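Local coordinates for CofB (Escherichia coli, PDB 4QS4), which is a minor pilin with a type IV pilin fold that initiates assembly of the CFA/III pilus in enterotoxigenic strains, at residues A[296-301]-A[320-325]; A[333-338]-A[393-398]; A[352-357]-A[488-493]; A[405-410]-A[459-464]. All coordinates share one frame; numbering follows the deposited sequence.

Interaction 1: residues A[296-301]-A[320-325]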
loop_
_atom_site.group_PDB
_atom_site.type_symbol
_atom_site.label_atom_id
_atom_site.label_comp_id
_atom_site.label_asym_id
_atom_site.label_seq_id
_atom_site.Cartn_x
_atom_site.Cartn_y
_atom_site.Cartn_z
ATOM N N GLY A 296 5.393 -13.728 -28.265
ATOM C CA GLY A 296 6.046 -13.002 -29.358
ATOM C C GLY A 296 5.699 -11.523 -29.492
ATOM O O GLY A 296 6.275 -10.832 -30.333
ATOM N N THR A 297 4.766 -11.027 -28.684
ATOM C CA THR A 297 4.423 -9.609 -28.723
ATOM C C THR A 297 4.844 -8.938 -27.430
ATOM O O THR A 297 5.138 -9.603 -26.437
ATOM C CB THR A 297 2.916 -9.383 -28.971
ATOM O OG1 THR A 297 2.170 -9.830 -27.839
ATOM C CG2 THR A 297 2.466 -10.145 -30.207
ATOM N N SER A 298 4.869 -7.611 -27.443
ATOM C CA SER A 298 5.369 -6.860 -26.302
ATOM C C SER A 298 4.623 -7.152 -25.001
ATOM O O SER A 298 3.417 -7.396 -24.988
ATOM C CB SER A 298 5.307 -5.356 -26.570
ATOM O OG SER A 298 5.814 -4.649 -25.449
ATOM N N LYS A 299 5.355 -7.115 -23.898
ATOM C CA LYS A 299 4.715 -7.041 -22.605
ATOM C C LYS A 299 4.114 -5.656 -22.455
ATOM O O LYS A 299 4.517 -4.709 -23.126
ATOM C CB LYS A 299 5.689 -7.350 -21.465
ATOM C CG LYS A 299 6.783 -6.324 -21.221
ATOM C CD LYS A 299 7.735 -6.812 -20.126
ATOM C CE LYS A 299 9.199 -6.522 -20.450
ATOM N NZ LYS A 299 9.570 -5.138 -20.076
ATOM N N LEU A 300 3.141 -5.552 -21.567
ATOM C CA LEU A 300 2.497 -4.281 -21.271
ATOM C C LEU A 300 2.831 -3.900 -19.838
ATOM O O LEU A 300 2.821 -4.757 -18.954
ATOM C CB LEU A 300 0.981 -4.416 -21.454
ATOM C CG LEU A 300 0.522 -4.924 -22.826
ATOM C CD1 LEU A 300 -0.999 -4.939 -22.898
ATOM C CD2 LEU A 300 1.106 -4.074 -23.943
ATOM N N CYS A 301 3.136 -2.623 -19.609
ATOM C CA CYS A 301 3.529 -2.147 -18.284
ATOM C C CYS A 301 2.732 -0.924 -17.867
ATOM O O CYS A 301 2.506 -0.021 -18.682
ATOM C CB CYS A 301 5.017 -1.792 -18.265
ATOM S SG CYS A 301 6.112 -3.191 -18.584
ATOM N N LEU A 320 0.311 3.442 -19.263
ATOM C CA LEU A 320 0.171 2.071 -19.753
ATOM C C LEU A 320 0.833 1.988 -21.127
ATOM O O LEU A 320 0.370 2.609 -22.074
ATOM C CB LEU A 320 -1.303 1.663 -19.851
ATOM C CG LEU A 320 -1.617 0.221 -20.271
ATOM C CD1 LEU A 320 -1.056 -0.798 -19.300
ATOM C CD2 LEU A 320 -3.120 0.013 -20.423
ATOM N N LYS A 321 1.899 1.204 -21.237
ATOM C CA LYS A 321 2.747 1.237 -22.417
ATOM C C LYS A 321 3.308 -0.123 -22.788
ATOM O O LYS A 321 3.365 -1.032 -21.957
ATOM C CB LYS A 321 3.906 2.204 -22.188
ATOM C CG LYS A 321 4.647 1.955 -20.885
ATOM C CD LYS A 321 5.834 2.886 -20.718
ATOM C CE LYS A 321 7.043 2.371 -21.470
ATOM N NZ LYS A 321 7.687 1.240 -20.753
ATOM N N ASP A 322 3.710 -0.242 -24.051
ATOM C CA ASP A 322 4.471 -1.389 -24.523
ATOM C C ASP A 322 5.969 -1.099 -24.387
ATOM O O ASP A 322 6.351 -0.016 -23.939
ATOM C CB ASP A 322 4.079 -1.741 -25.964
ATOM C CG ASP A 322 4.445 -0.655 -26.982
ATOM O OD1 ASP A 322 5.232 0.269 -26.695
ATOM O OD2 ASP A 322 3.922 -0.750 -28.095
ATOM N N ASP A 323 6.816 -2.058 -24.758
ATOM C CA ASP A 323 8.276 -1.869 -24.650
ATOM C C ASP A 323 8.842 -0.845 -25.644
ATOM O O ASP A 323 9.946 -0.347 -25.442
ATOM C CB ASP A 323 9.027 -3.206 -24.759
ATOM C CG ASP A 323 9.041 -3.984 -23.439
ATOM O OD1 ASP A 323 8.602 -3.451 -22.391
ATOM O OD2 ASP A 323 9.507 -5.137 -23.447
ATOM N N ASN A 324 8.091 -0.515 -26.693
ATOM C CA ASN A 324 8.452 0.612 -27.560
ATOM C C ASN A 324 8.151 1.985 -26.942
ATOM O O ASN A 324 8.582 3.012 -27.469
ATOM C CB ASN A 324 7.758 0.495 -28.921
ATOM C CG ASN A 324 8.427 -0.516 -29.830
ATOM O OD1 ASN A 324 9.614 -0.807 -29.689
ATOM N ND2 ASN A 324 7.668 -1.050 -30.777
ATOM N N GLY A 325 7.415 2.003 -25.832
ATOM C CA GLY A 325 7.046 3.253 -25.166
ATOM C C GLY A 325 5.736 3.852 -25.657
ATOM O O GLY A 325 5.350 4.940 -25.224
HETATM O O HOH W 1 8.269 -7.252 -24.233
#
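In the beta hairpin of strands 300-308 and 314-321, within the beta-repeat region, C301 and K321 make an antiparallel hydrogen-bonded pair at the open end. C301 N meets K321 O at 2.8 Å, and K321 N returns to C301 O at 2.9 Å. Past this pair the side chains take over. S298 OG swings anti to its own N (chi1 -179°), where it accepts an almost straight bond from D323 N at 2.9 Å and gives its proton to K299 O at 2.7 Å, so one hydroxyl ties 296-301 to 320-325. K299, bent in its outer half, crosses the D323 side chain at about a right angle; NZ meets the syn lone pair of D323 OD1 at 3.0 Å, with a weak second bond to OD2. A water, 2.6 Å from D323 OD2, links that carboxylate to K299 N. Were K299 an alanine, the D323 carboxylate would probably lose its charged mate and be freer to turn. C301 is also disulfide-bonded to C290 on strand 288-291. The whole is an antiparallel hairpin end, followed directly by the type I beta turn D322-G325.

Interaction 2: residues A[333-338]-A[393-398]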
loop_
_atom_site.group_PDB
_atom_site.type_symbol
_atom_site.label_atom_id
_atom_site.label_comp_id
_atom_site.label_asym_id
_atom_site.label_seq_id
_atom_site.Cartn_x
_atom_site.Cartn_y
_atom_site.Cartn_z
ATOM N N ASN A 333 -14.592 0.389 -17.739
ATOM C CA ASN A 333 -15.465 1.543 -17.552
ATOM C C ASN A 333 -14.693 2.589 -16.763
ATOM O O ASN A 333 -14.086 2.261 -15.753
ATOM C CB ASN A 333 -16.726 1.144 -16.797
ATOM C CG ASN A 333 -17.611 0.206 -17.600
ATOM O OD1 ASN A 333 -17.812 0.404 -18.785
ATOM N ND2 ASN A 333 -18.141 -0.812 -16.950
ATOM N N ILE A 334 -14.677 3.831 -17.238
ATOM C CA ILE A 334 -13.971 4.907 -16.547
ATOM C C ILE A 334 -14.967 5.880 -15.925
ATOM O O ILE A 334 -15.975 6.199 -16.530
ATOM C CB ILE A 334 -13.040 5.684 -17.495
ATOM C CG1 ILE A 334 -12.000 4.742 -18.134
ATOM C CG2 ILE A 334 -12.362 6.850 -16.767
ATOM C CD1 ILE A 334 -11.095 4.023 -17.145
ATOM N N LEU A 335 -14.677 6.320 -14.706
ATOM C CA LEU A 335 -15.361 7.455 -14.099
ATOM C C LEU A 335 -14.334 8.554 -13.860
ATOM O O LEU A 335 -13.229 8.278 -13.370
ATOM C CB LEU A 335 -15.997 7.054 -12.770
ATOM C CG LEU A 335 -17.229 6.155 -12.851
ATOM C CD1 LEU A 335 -17.684 5.777 -11.449
ATOM C CD2 LEU A 335 -18.339 6.848 -13.616
ATOM N N VAL A 336 -14.697 9.781 -14.227
ATOM C CA VAL A 336 -13.865 10.948 -13.985
ATOM C C VAL A 336 -14.553 11.833 -12.950
ATOM O O VAL A 336 -15.719 12.199 -13.115
ATOM C CB VAL A 336 -13.620 11.773 -15.270
ATOM C CG1 VAL A 336 -12.666 12.926 -14.985
ATOM C CG2 VAL A 336 -13.063 10.885 -16.383
ATOM N N GLU A 337 -13.824 12.174 -11.893
ATOM C CA GLU A 337 -14.320 13.092 -10.873
ATOM C C GLU A 337 -13.809 14.497 -11.173
ATOM O O GLU A 337 -12.641 14.681 -11.530
ATOM C CB GLU A 337 -13.878 12.650 -9.480
ATOM C CG GLU A 337 -14.496 13.474 -8.357
ATOM C CD GLU A 337 -14.129 12.963 -6.980
ATOM O OE1 GLU A 337 -12.932 12.839 -6.696
ATOM O OE2 GLU A 337 -15.041 12.701 -6.169
ATOM N N GLU A 338 -14.685 15.483 -11.038
ATOM C CA GLU A 338 -14.343 16.851 -11.364
ATOM C C GLU A 338 -15.260 17.808 -10.613
ATOM O O GLU A 338 -16.457 17.556 -10.481
ATOM C CB GLU A 338 -14.487 17.045 -12.871
ATOM C CG GLU A 338 -13.986 18.358 -13.438
ATOM C CD GLU A 338 -13.893 18.305 -14.958
ATOM O OE1 GLU A 338 -14.564 19.119 -15.632
ATOM O OE2 GLU A 338 -13.171 17.407 -15.469
ATOM N N ASP A 393 -27.249 1.136 -19.357
ATOM C CA ASP A 393 -26.888 0.755 -17.996
ATOM C C ASP A 393 -25.649 1.550 -17.594
ATOM O O ASP A 393 -24.636 1.516 -18.293
ATOM C CB ASP A 393 -26.551 -0.740 -17.927
ATOM C CG ASP A 393 -27.768 -1.636 -18.084
ATOM O OD1 ASP A 393 -28.900 -1.176 -17.840
ATOM O OD2 ASP A 393 -27.585 -2.820 -18.438
ATOM N N CYS A 394 -25.714 2.239 -16.459
ATOM C CA CYS A 394 -24.556 2.958 -15.931
ATOM C C CYS A 394 -23.656 2.025 -15.117
ATOM O O CYS A 394 -24.147 1.097 -14.486
ATOM C CB CYS A 394 -25.014 4.129 -15.070
ATOM S SG CYS A 394 -25.879 5.379 -16.036
ATOM N N PRO A 395 -22.333 2.273 -15.120
ATOM C CA PRO A 395 -21.408 1.375 -14.410
ATOM C C PRO A 395 -21.389 1.600 -12.902
ATOM O O PRO A 395 -22.037 2.515 -12.397
ATOM C CB PRO A 395 -20.055 1.740 -15.017
ATOM C CG PRO A 395 -20.193 3.176 -15.355
ATOM C CD PRO A 395 -21.612 3.337 -15.834
ATOM N N VAL A 396 -20.619 0.777 -12.197
ATOM C CA VAL A 396 -20.506 0.870 -10.750
ATOM C C VAL A 396 -19.932 2.221 -10.358
ATOM O O VAL A 396 -19.049 2.757 -11.037
ATOM C CB VAL A 396 -19.623 -0.265 -10.175
ATOM C CG1 VAL A 396 -19.377 -0.065 -8.687
ATOM C CG2 VAL A 396 -20.271 -1.615 -10.439
ATOM N N SER A 397 -20.448 2.759 -9.259
ATOM C CA SER A 397 -20.065 4.064 -8.762
ATOM C C SER A 397 -19.764 3.999 -7.263
ATOM O O SER A 397 -20.346 3.184 -6.551
ATOM C CB SER A 397 -21.211 5.039 -9.006
ATOM O OG SER A 397 -20.868 6.331 -8.554
ATOM N N PRO A 398 -18.854 4.860 -6.771
ATOM C CA PRO A 398 -18.615 4.893 -5.321
ATOM C C PRO A 398 -19.878 5.281 -4.531
ATOM O O PRO A 398 -20.747 5.958 -5.063
ATOM C CB PRO A 398 -17.497 5.931 -5.160
ATOM C CG PRO A 398 -17.470 6.703 -6.439
ATOM C CD PRO A 398 -17.985 5.795 -7.507
HETATM O O HOH W 2 -18.685 -1.073 -13.755
#
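L335 extends its side chain into the loop 393-398, and its fork divides the contact. CB points toward the loop; CG, anti to the carbonyl carbon (chi1 -72°), continues that way and sends CD1 to V396 and P398 and CD2 to P395. CD1 makes the closer approach: it lies 3.3 Å from V396 O, a close van der Waals approach of a methyl to a carbonyl oxygen, and 4.0 Å from S397 CA. The same methyl abuts the CD corner of P398, L335 CD1 to P398 CD being 4.0 Å. CD2, the other methyl, turns to the P395 ring and makes a looser contact, 4.5 Å from P395 CG. L335 thus fits against a loop with two prolines that runs between strands 387-390 and 404-414 of the C-terminal domain, while its own chain leads into 336-339, an outermost strand of a four-stranded antiparallel sheet. L403 packs against L335, P395 and S397 together, and S397 OG bonds to N401 O within the loop. Nearer the start of the segment, N333 crosses P395 obliquely, its ND2 3.7 Å from P395 CB. The amide hydrogen also reaches a water, 3.3 Å from N333 ND2, which accepts a second bond from V396 N at 3.1 Å and so bridges the two segments beside the proline.

Interaction 3: residues A[352-357]-A[488-493]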
loop_
_atom_site.group_PDB
_atom_site.type_symbol
_atom_site.label_atom_id
_atom_site.label_comp_id
_atom_site.label_asym_id
_atom_site.label_seq_id
_atom_site.Cartn_x
_atom_site.Cartn_y
_atom_site.Cartn_z
ATOM N N ILE A 352 -17.196 8.009 -19.996
ATOM C CA ILE A 352 -16.784 8.317 -21.360
ATOM C C ILE A 352 -18.024 8.303 -22.257
ATOM O O ILE A 352 -18.756 7.316 -22.285
ATOM C CB ILE A 352 -15.756 7.282 -21.878
ATOM C CG1 ILE A 352 -14.457 7.373 -21.069
ATOM C CG2 ILE A 352 -15.455 7.518 -23.360
ATOM C CD1 ILE A 352 -13.595 6.127 -21.133
ATOM N N PRO A 353 -18.243 9.369 -23.029
ATOM C CA PRO A 353 -19.450 9.372 -23.861
ATOM C C PRO A 353 -19.396 8.422 -25.060
ATOM O O PRO A 353 -18.320 7.936 -25.427
ATOM C CB PRO A 353 -19.513 10.805 -24.378
ATOM C CG PRO A 353 -18.106 11.290 -24.342
ATOM C CD PRO A 353 -17.464 10.610 -23.174
ATOM N N ASN A 354 -20.563 8.172 -25.648
ATOM C CA ASN A 354 -20.671 7.616 -26.993
ATOM C C ASN A 354 -21.323 8.659 -27.894
ATOM O O ASN A 354 -22.056 9.523 -27.412
ATOM C CB ASN A 354 -21.516 6.353 -26.975
ATOM C CG ASN A 354 -21.427 5.558 -28.269
ATOM O OD1 ASN A 354 -20.473 5.671 -29.038
ATOM N ND2 ASN A 354 -22.431 4.731 -28.503
ATOM N N THR A 355 -21.032 8.588 -29.192
ATOM C CA THR A 355 -21.628 9.481 -30.183
ATOM C C THR A 355 -22.325 8.634 -31.253
ATOM O O THR A 355 -21.769 7.627 -31.715
ATOM C CB THR A 355 -20.573 10.383 -30.837
ATOM O OG1 THR A 355 -19.831 11.077 -29.826
ATOM C CG2 THR A 355 -21.219 11.408 -31.765
ATOM N N ILE A 356 -23.538 9.052 -31.620
ATOM C CA ILE A 356 -24.389 8.355 -32.592
ATOM C C ILE A 356 -24.955 9.381 -33.573
ATOM O O ILE A 356 -25.572 10.358 -33.174
ATOM C CB ILE A 356 -25.573 7.635 -31.901
ATOM C CG1 ILE A 356 -25.063 6.570 -30.926
ATOM C CG2 ILE A 356 -26.507 7.003 -32.937
ATOM C CD1 ILE A 356 -26.116 6.026 -29.971
ATOM N N TYR A 357 -24.734 9.153 -34.860
ATOM C CA TYR A 357 -25.307 9.998 -35.883
ATOM C C TYR A 357 -26.672 9.435 -36.278
ATOM O O TYR A 357 -26.776 8.251 -36.573
ATOM C CB TYR A 357 -24.403 10.039 -37.117
ATOM C CG TYR A 357 -25.015 10.840 -38.241
ATOM C CD1 TYR A 357 -24.838 12.216 -38.311
ATOM C CD2 TYR A 357 -25.794 10.221 -39.228
ATOM C CE1 TYR A 357 -25.410 12.963 -39.330
ATOM C CE2 TYR A 357 -26.370 10.960 -40.253
ATOM C CZ TYR A 357 -26.179 12.330 -40.303
ATOM O OH TYR A 357 -26.749 13.084 -41.314
ATOM N N ILE A 488 -25.945 12.501 -31.519
ATOM C CA ILE A 488 -26.467 12.189 -30.207
ATOM C C ILE A 488 -25.283 11.785 -29.330
ATOM O O ILE A 488 -24.506 10.906 -29.701
ATOM C CB ILE A 488 -27.482 11.033 -30.282
ATOM C CG1 ILE A 488 -28.759 11.481 -31.001
ATOM C CG2 ILE A 488 -27.822 10.497 -28.891
ATOM C CD1 ILE A 488 -29.506 10.325 -31.621
ATOM N N THR A 489 -25.162 12.428 -28.172
ATOM C CA THR A 489 -24.127 12.099 -27.200
ATOM C C THR A 489 -24.777 11.404 -26.016
ATOM O O THR A 489 -25.752 11.911 -25.469
ATOM C CB THR A 489 -23.429 13.370 -26.697
ATOM O OG1 THR A 489 -22.950 14.125 -27.814
ATOM C CG2 THR A 489 -22.274 13.011 -25.781
ATOM N N THR A 490 -24.256 10.243 -25.635
ATOM C CA THR A 490 -24.771 9.496 -24.485
ATOM C C THR A 490 -23.661 9.274 -23.462
ATOM O O THR A 490 -22.507 9.061 -23.823
ATOM C CB THR A 490 -25.364 8.139 -24.899
ATOM O OG1 THR A 490 -24.318 7.262 -25.342
ATOM C CG2 THR A 490 -26.394 8.324 -26.010
ATOM N N TRP A 491 -24.009 9.364 -22.184
ATOM C CA TRP A 491 -23.052 9.163 -21.100
ATOM C C TRP A 491 -23.822 8.957 -19.798
ATOM O O TRP A 491 -25.054 8.979 -19.803
ATOM C CB TRP A 491 -22.046 10.340 -21.006
ATOM C CG TRP A 491 -22.565 11.671 -20.445
ATOM C CD1 TRP A 491 -22.243 12.220 -19.238
ATOM C CD2 TRP A 491 -23.457 12.609 -21.081
ATOM N NE1 TRP A 491 -22.879 13.432 -19.077
ATOM C CE2 TRP A 491 -23.636 13.687 -20.189
ATOM C CE3 TRP A 491 -24.126 12.635 -22.312
ATOM C CZ2 TRP A 491 -24.458 14.782 -20.486
ATOM C CZ3 TRP A 491 -24.942 13.718 -22.606
ATOM C CH2 TRP A 491 -25.092 14.784 -21.699
ATOM N N CYS A 492 -23.105 8.719 -18.703
ATOM C CA CYS A 492 -23.711 8.689 -17.366
ATOM C C CYS A 492 -23.055 9.759 -16.517
ATOM O O CYS A 492 -21.875 10.072 -16.694
ATOM C CB CYS A 492 -23.564 7.310 -16.704
ATOM S SG CYS A 492 -24.494 5.967 -17.486
ATOM N N SER A 493 -23.821 10.330 -15.592
ATOM C CA SER A 493 -23.324 11.415 -14.760
ATOM C C SER A 493 -24.074 11.507 -13.444
ATOM O O SER A 493 -25.237 11.107 -13.350
ATOM C CB SER A 493 -23.479 12.740 -15.497
ATOM O OG SER A 493 -22.961 13.820 -14.741
HETATM O O HOH W 3 -24.532 4.950 -26.371
HETATM O O HOH W 4 -20.579 13.374 -28.857
#
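The indole of W491 leads away from P353, so these two meet near the backbone, with P353 CB 4.2 Å from W491 CB. At the indole edge, in its plane, lies the carbonyl carbon of T489, and over one face sits CB of R406. CG of W491 is held between backbone N and carbonyl carbon (chi1 73°), which turns the ring toward strand 404-414 rather than across to 352-357. The flat amide of N354 is joined to T490 through a water that accepts from N354 ND2 at 3.0 Å and lies close to T490 OG1; the T490 hydroxyl itself rests against N354 CB. These residues belong to neighbouring antiparallel strands, 347-359 and 484-493, of the four-stranded sheet of the C-terminal domain, their short segments running 153° apart. N354 with T490 and I356 with I488 are hydrogen-bonded pairs, each closed by two bonds: N354 N to T490 O is 2.8 Å, T490 N answers to N354 O, and the straightest, I488 N to I356 O, is 2.7 Å with an angle of 172° at the hydrogen. T355 and T489 form the non-hydrogen-bonded pair between them. Both threonines place OG1 beside backbone N, and the two hydroxyls share one water, 2.6 Å from T355 OG1. On the face of N354 and T490, the branched carbons of I356 and I488 lie side by side, and the buried I488 continues inward to L407.

Interaction 4: residues A[405-410]-A[459-464]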
loop_
_atom_site.group_PDB
_atom_site.type_symbol
_atom_site.label_atom_id
_atom_site.label_comp_id
_atom_site.label_asym_id
_atom_site.label_seq_id
_atom_site.Cartn_x
_atom_site.Cartn_y
_atom_site.Cartn_z
ATOM N N PRO A 405 -28.395 8.031 -16.320
ATOM C CA PRO A 405 -28.214 8.030 -17.763
ATOM C C PRO A 405 -28.474 9.412 -18.351
ATOM O O PRO A 405 -29.397 10.109 -17.911
ATOM C CB PRO A 405 -29.261 7.025 -18.267
ATOM C CG PRO A 405 -29.753 6.295 -17.064
ATOM C CD PRO A 405 -29.550 7.214 -15.901
ATOM N N ARG A 406 -27.658 9.792 -19.335
ATOM C CA ARG A 406 -27.746 11.103 -19.967
ATOM C C ARG A 406 -27.751 10.984 -21.492
ATOM O O ARG A 406 -27.170 10.049 -22.079
ATOM C CB ARG A 406 -26.584 11.997 -19.517
ATOM C CG ARG A 406 -26.553 12.322 -18.024
ATOM C CD ARG A 406 -27.714 13.198 -17.570
ATOM N NE ARG A 406 -27.781 14.418 -18.365
ATOM C CZ ARG A 406 -27.016 15.496 -18.186
ATOM N NH1 ARG A 406 -26.125 15.556 -17.206
ATOM N NH2 ARG A 406 -27.147 16.527 -18.998
ATOM N N LEU A 407 -28.435 11.925 -22.131
ATOM C CA LEU A 407 -28.449 12.002 -23.571
ATOM C C LEU A 407 -28.695 13.438 -24.014
ATOM O O LEU A 407 -29.555 14.145 -23.467
ATOM C CB LEU A 407 -29.503 11.067 -24.160
ATOM C CG LEU A 407 -29.551 10.948 -25.691
ATOM C CD1 LEU A 407 -30.034 9.570 -26.107
ATOM C CD2 LEU A 407 -30.422 12.020 -26.339
ATOM N N SER A 408 -27.920 13.851 -25.008
ATOM C CA SER A 408 -28.088 15.139 -25.656
ATOM C C SER A 408 -28.054 14.944 -27.165
ATOM O O SER A 408 -27.587 13.925 -27.647
ATOM C CB SER A 408 -26.964 16.082 -25.235
ATOM O OG SER A 408 -27.265 16.695 -23.998
ATOM N N ALA A 409 -28.560 15.938 -27.889
ATOM C CA ALA A 409 -28.612 15.931 -29.345
ATOM C C ALA A 409 -28.173 17.302 -29.885
ATOM O O ALA A 409 -28.659 18.352 -29.423
ATOM C CB ALA A 409 -30.020 15.611 -29.811
ATOM N N SER A 410 -27.245 17.280 -30.838
ATOM C CA SER A 410 -26.741 18.492 -31.484
ATOM C C SER A 410 -27.007 18.423 -32.985
ATOM O O SER A 410 -26.898 17.353 -33.584
ATOM C CB SER A 410 -25.242 18.651 -31.222
ATOM O OG SER A 410 -24.991 18.826 -29.834
ATOM N N TRP A 459 -35.238 6.086 -24.446
ATOM C CA TRP A 459 -35.018 7.500 -24.770
ATOM C C TRP A 459 -35.859 7.815 -25.992
ATOM O O TRP A 459 -35.875 7.032 -26.949
ATOM C CB TRP A 459 -33.559 7.789 -25.162
ATOM C CG TRP A 459 -32.559 7.812 -24.052
ATOM C CD1 TRP A 459 -31.566 6.908 -23.845
ATOM C CD2 TRP A 459 -32.412 8.810 -23.037
ATOM N NE1 TRP A 459 -30.823 7.260 -22.747
ATOM C CE2 TRP A 459 -31.321 8.424 -22.229
ATOM C CE3 TRP A 459 -33.103 9.984 -22.722
ATOM C CZ2 TRP A 459 -30.906 9.168 -21.124
ATOM C CZ3 TRP A 459 -32.693 10.723 -21.616
ATOM C CH2 TRP A 459 -31.601 10.313 -20.834
ATOM N N TYR A 460 -36.540 8.954 -25.975
ATOM C CA TYR A 460 -37.328 9.399 -27.127
ATOM C C TYR A 460 -36.867 10.781 -27.566
ATOM O O TYR A 460 -36.984 11.749 -26.810
ATOM C CB TYR A 460 -38.818 9.470 -26.785
ATOM C CG TYR A 460 -39.424 8.191 -26.270
ATOM C CD1 TYR A 460 -39.856 7.197 -27.143
ATOM C CD2 TYR A 460 -39.605 7.991 -24.904
ATOM C CE1 TYR A 460 -40.436 6.028 -26.669
ATOM C CE2 TYR A 460 -40.184 6.828 -24.423
ATOM C CZ TYR A 460 -40.590 5.850 -25.306
ATOM O OH TYR A 460 -41.170 4.700 -24.811
ATOM N N ILE A 461 -36.364 10.863 -28.789
ATOM C CA ILE A 461 -35.895 12.123 -29.350
ATOM C C ILE A 461 -36.821 12.512 -30.496
ATOM O O ILE A 461 -37.037 11.729 -31.428
ATOM C CB ILE A 461 -34.454 12.015 -29.872
ATOM C CG1 ILE A 461 -33.576 11.293 -28.846
ATOM C CG2 ILE A 461 -33.915 13.411 -30.201
ATOM C CD1 ILE A 461 -32.288 10.772 -29.429
ATOM N N THR A 462 -37.390 13.705 -30.400
ATOM C CA THR A 462 -38.328 14.200 -31.396
ATOM C C THR A 462 -37.989 15.649 -31.713
ATOM O O THR A 462 -37.208 16.280 -30.996
ATOM C CB THR A 462 -39.788 14.113 -30.903
ATOM O OG1 THR A 462 -39.944 14.889 -29.707
ATOM C CG2 THR A 462 -40.176 12.663 -30.618
ATOM N N ALA A 463 -38.575 16.163 -32.788
ATOM C CA ALA A 463 -38.277 17.509 -33.251
ATOM C C ALA A 463 -39.417 18.054 -34.094
ATOM O O ALA A 463 -40.060 17.310 -34.836
ATOM C CB ALA A 463 -36.979 17.526 -34.056
ATOM N N THR A 464 -39.689 19.346 -33.938
ATOM C CA THR A 464 -40.487 20.080 -34.903
ATOM C C THR A 464 -39.576 21.053 -35.633
ATOM O O THR A 464 -38.578 21.516 -35.072
ATOM C CB THR A 464 -41.648 20.841 -34.246
ATOM O OG1 THR A 464 -41.154 21.678 -33.192
ATOM C CG2 THR A 464 -42.673 19.866 -33.691
#
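Strands 405-410 and 459-464 run nearly parallel, 17° apart, with their axes 9.4 Å from each other, and so face one another across the interior of a beta sandwich: the first belongs to the sheet with 484-493, the second to the sheet with 444-454. Side chains fill the gap. L407 lies over one face of the W459 indole, its CB 3.7 Å from the centroid of the six-membered ring and 8° off the normal, a CH-pi contact. Because CG is anti to N (chi1 -175°), the leucine chain runs on across the same face in the opposite direction to the tryptophan, and CD1 comes 3.7 Å from W459 CG. At the ring edge, near its plane, P405 O is 3.7 Å from W459 CH2, while P405 CB lies 3.9 Å from CZ2. W459 NE1 bonds to Q392 OE1, and NE2 of that glutamine bonds to R406 O, so Q392 links the indole to the opposite strand. Replacing W459 by an alanine would probably open a gap under L407 and P405 and leave Q392 OE1 without this donor. A sulfate, probably from the crystallisation liquor, lies about 6 Å from the W459 side chain. Farther along, the other leucine methyl meets the neighbouring isoleucine, L407 CD2 to I461 CD1 3.8 Å, and A409 CB reaches the CG2 branch of I461 at 4.5 Å.

Interaction 1 stands apart in the beta-repeat region, its nearest atoms about 10 Å from interaction 2 and about 26 Å from interaction 4; the chain passes from strand 314-321 to strand 336-339 between it and the rest. The other three lie together in the C-terminal domain. A disulfide, C394 SG to C492 SG 2.1 Å, joins interactions 2 and 3, and I334 packs on I352. Interactions 3 and 4, with centres 11 Å apart, are joined side by side in one sheet through neighbouring strands 484-493 and 404-414: R406 N probably bonds to W491 O at 2.8 Å. I488 CD1 touches I461 CD1 at 3.6 Å, taking interaction 3 into the interior that interaction 4 fills.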